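Local coordinates for protein cyclopropane mycolic acid synthase 1 (Mycobacterium tuberculosis, PDB 1KPG) that converts a double bond at the distal position of an alpha mycolic acid into a cyclopropane ring, using a methylene group from S-adenosyl-L-methionine, at residues L166-G171 against R204-P209. Sequence-based numbering, arbitrary orientation.
With 16A (cetyl-trimethyl-ammonium), chain G; CO3 (carbonate ion), chain E.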
loop_
_atom_site.group_PDB
_atom_site.type_symbol
_atom_site.label_atom_id
_atom_site.label_comp_id
_atom_site.label_asym_id
_atom_site.label_seq_id
_atom_site.Cartn_x
_atom_site.Cartn_y
_atom_site.Cartn_z
ATOM N N LEU A 166 6.710 1.873 7.318
ATOM C CA LEU A 166 6.678 1.633 5.892
ATOM C C LEU A 166 6.285 0.180 5.669
ATOM O O LEU A 166 7.021 -0.742 6.020
ATOM C CB LEU A 166 8.054 1.910 5.279
ATOM C CG LEU A 166 8.190 1.672 3.771
ATOM C CD1 LEU A 166 7.219 2.557 3.014
ATOM C CD2 LEU A 166 9.614 1.964 3.339
ATOM N N HIS A 167 5.101 -0.008 5.103
ATOM C CA HIS A 167 4.567 -1.330 4.809
ATOM C C HIS A 167 4.622 -1.466 3.292
ATOM O O HIS A 167 3.951 -0.732 2.576
ATOM C CB HIS A 167 3.123 -1.414 5.328
ATOM C CG HIS A 167 2.349 -2.599 4.836
ATOM N ND1 HIS A 167 1.509 -3.325 5.654
ATOM C CD2 HIS A 167 2.221 -3.135 3.597
ATOM C CE1 HIS A 167 0.899 -4.254 4.943
ATOM N NE2 HIS A 167 1.313 -4.160 3.691
ATOM N N THR A 168 5.425 -2.405 2.805
ATOM C CA THR A 168 5.562 -2.590 1.374
ATOM C C THR A 168 5.859 -4.025 0.984
ATOM O O THR A 168 6.440 -4.794 1.755
ATOM C CB THR A 168 6.692 -1.702 0.810
ATOM O OG1 THR A 168 6.884 -1.992 -0.580
ATOM C CG2 THR A 168 8.006 -1.964 1.568
ATOM N N ILE A 169 5.449 -4.372 -0.228
ATOM C CA ILE A 169 5.688 -5.689 -0.791
ATOM C C ILE A 169 7.180 -5.708 -1.115
ATOM O O ILE A 169 7.769 -4.665 -1.394
ATOM C CB ILE A 169 4.861 -5.871 -2.092
ATOM C CG1 ILE A 169 3.388 -6.071 -1.728
ATOM C CG2 ILE A 169 5.396 -7.042 -2.921
ATOM C CD1 ILE A 169 2.432 -5.835 -2.880
ATOM N N THR A 170 7.791 -6.882 -1.045
ATOM C CA THR A 170 9.206 -7.015 -1.347
ATOM C C THR A 170 9.340 -8.335 -2.085
ATOM O O THR A 170 8.469 -9.193 -1.977
ATOM C CB THR A 170 10.066 -7.032 -0.055
ATOM O OG1 THR A 170 9.706 -8.152 0.759
ATOM C CG2 THR A 170 9.847 -5.760 0.744
ATOM N N GLY A 171 10.407 -8.505 -2.852
ATOM C CA GLY A 171 10.541 -9.758 -3.568
ATOM C C GLY A 171 11.955 -10.185 -3.890
ATOM O O GLY A 171 12.894 -9.399 -3.792
ATOM N N ARG A 204 7.615 -1.224 -9.293
ATOM C CA ARG A 204 8.918 -1.831 -9.042
ATOM C C ARG A 204 8.904 -2.673 -7.774
ATOM O O ARG A 204 8.380 -2.248 -6.747
ATOM C CB ARG A 204 9.982 -0.744 -8.904
ATOM C CG ARG A 204 10.727 -0.434 -10.175
ATOM C CD ARG A 204 11.649 -1.579 -10.540
ATOM N NE ARG A 204 12.479 -1.258 -11.695
ATOM C CZ ARG A 204 13.399 -2.069 -12.204
ATOM N NH1 ARG A 204 13.613 -3.262 -11.658
ATOM N NH2 ARG A 204 14.102 -1.692 -13.264
ATOM N N LEU A 205 9.496 -3.860 -7.848
ATOM C CA LEU A 205 9.552 -4.755 -6.702
ATOM C C LEU A 205 10.815 -4.521 -5.877
ATOM O O LEU A 205 11.932 -4.786 -6.332
ATOM C CB LEU A 205 9.509 -6.212 -7.167
ATOM C CG LEU A 205 9.397 -7.248 -6.042
ATOM C CD1 LEU A 205 8.113 -7.001 -5.263
ATOM C CD2 LEU A 205 9.410 -8.661 -6.624
ATOM N N PRO A 206 10.651 -4.008 -4.649
ATOM C CA PRO A 206 11.752 -3.722 -3.721
ATOM C C PRO A 206 12.295 -5.005 -3.090
ATOM O O PRO A 206 11.584 -6.009 -3.003
ATOM C CB PRO A 206 11.091 -2.835 -2.658
ATOM C CG PRO A 206 9.873 -2.277 -3.348
ATOM C CD PRO A 206 9.390 -3.445 -4.143
ATOM N N SER A 207 13.548 -4.968 -2.649
ATOM C CA SER A 207 14.143 -6.123 -1.984
ATOM C C SER A 207 14.332 -5.709 -0.528
ATOM O O SER A 207 14.570 -4.535 -0.245
ATOM C CB SER A 207 15.499 -6.480 -2.607
ATOM O OG SER A 207 16.495 -5.524 -2.276
ATOM N N ILE A 208 14.208 -6.650 0.401
ATOM C CA ILE A 208 14.382 -6.300 1.809
ATOM C C ILE A 208 15.736 -5.607 2.025
ATOM O O ILE A 208 15.822 -4.603 2.734
ATOM C CB ILE A 208 14.269 -7.546 2.713
ATOM C CG1 ILE A 208 12.881 -8.182 2.537
ATOM C CG2 ILE A 208 14.503 -7.158 4.170
ATOM C CD1 ILE A 208 12.713 -9.515 3.239
ATOM N N PRO A 209 16.812 -6.134 1.415
ATOM C CA PRO A 209 18.125 -5.497 1.586
ATOM C C PRO A 209 18.123 -4.061 1.060
ATOM O O PRO A 209 18.727 -3.167 1.656
ATOM C CB PRO A 209 19.054 -6.404 0.779
ATOM C CG PRO A 209 18.428 -7.753 0.963
ATOM C CD PRO A 209 16.953 -7.453 0.769
HETATM C C1 16A G . -0.883 -7.571 -4.548
HETATM C C2 16A G . 0.194 -7.051 -5.503
HETATM C C3 16A G . 1.378 -8.026 -5.599
HETATM C C4 16A G . 2.519 -7.587 -6.528
HETATM C C5 16A G . 3.640 -8.641 -6.568
HETATM C C6 16A G . 4.853 -8.310 -7.463
HETATM C C7 16A G . 4.657 -7.878 -8.943
HETATM C C8 16A G . 5.109 -6.490 -9.462
HETATM C C9 16A G . 6.084 -5.613 -8.639
HETATM C C10 16A G . 5.401 -4.592 -7.734
HETATM C C11 16A G . 5.017 -3.206 -8.316
HETATM C C12 16A G . 3.613 -2.602 -8.064
HETATM C C13 16A G . 2.957 -2.877 -6.691
HETATM C C14 16A G . 1.575 -2.239 -6.522
HETATM C C15 16A G . 0.952 -2.787 -5.224
HETATM C C16 16A G . -0.484 -2.239 -5.056
HETATM N N1 16A G . -1.362 -2.534 -3.928
HETATM C C17 16A G . -2.647 -1.817 -4.266
HETATM C C18 16A G . -1.703 -4.003 -3.748
HETATM C C19 16A G . -0.848 -1.902 -2.651
HETATM C C CO3 E . 0.780 -4.271 0.342
HETATM O O1 CO3 E . 0.104 -4.345 -0.989
HETATM O O2 CO3 E . 0.214 -4.869 1.409
HETATM O O3 CO3 E . 1.969 -3.615 0.468
HETATM O O HOH W 1 13.271 -7.353 -5.944
#
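Gly-171 N donates a hydrogen bond of 2.8 Å to Pro-206 O, arriving nearly in line with the carbonyl (C=O...N angle 170°). A weaker, more bent CA-H...O contact from Thr-170 CA (3.1 Å) supplements it at the same oxygen. Beside this pair, a water bridges the two backbones, donating to Gly-171 O and Leu-205 O. The Pro-206 ring packs on the strand, with CD 3.4 Å from Ile-169 O, a carbonyl that already accepts a bond from Thr-168 OG1 at 2.9 Å.

The apolar contacts flank these polar ones. With CG anti to the backbone N (chi1 -173°), Leu-205 sends its two methyls over the strand end. CD2 rests 3.4 Å from Gly-171 CA, a close approach to a residue with no side chain, while CD1 meets Ile-169 CG2 at 3.6 Å, the two side chains crossing at about a right angle. Ile-208 CG1 packs obliquely against Thr-170 OG1. Ile-169 CD1 lies 3.6 Å from C3 of the cetyl-trimethyl-ammonium tail, which Leu-205 CB also borders; these branched aliphatic residues probably help line the lipid pocket, Ile-169 being about 7 Å, side chain to side chain, from Cys-269, the likely active-site residue. His-167 NE2 donates to carbonate O2 at 2.6 Å, an ion, probably from the crystallisation liquor, also hydrogen-bonded to Tyr-232 OH and Cys-35 N.

Ser-207 caps helix 208-216 through OG to Met-210 N. The loop runs roughly at right angles to the end of strand 163-171, which lies between strands 132-136 and 278-286 of the Rossmann-like methyltransferase sheet, while Tyr-147 of helix 147-157 packs against Pro-206.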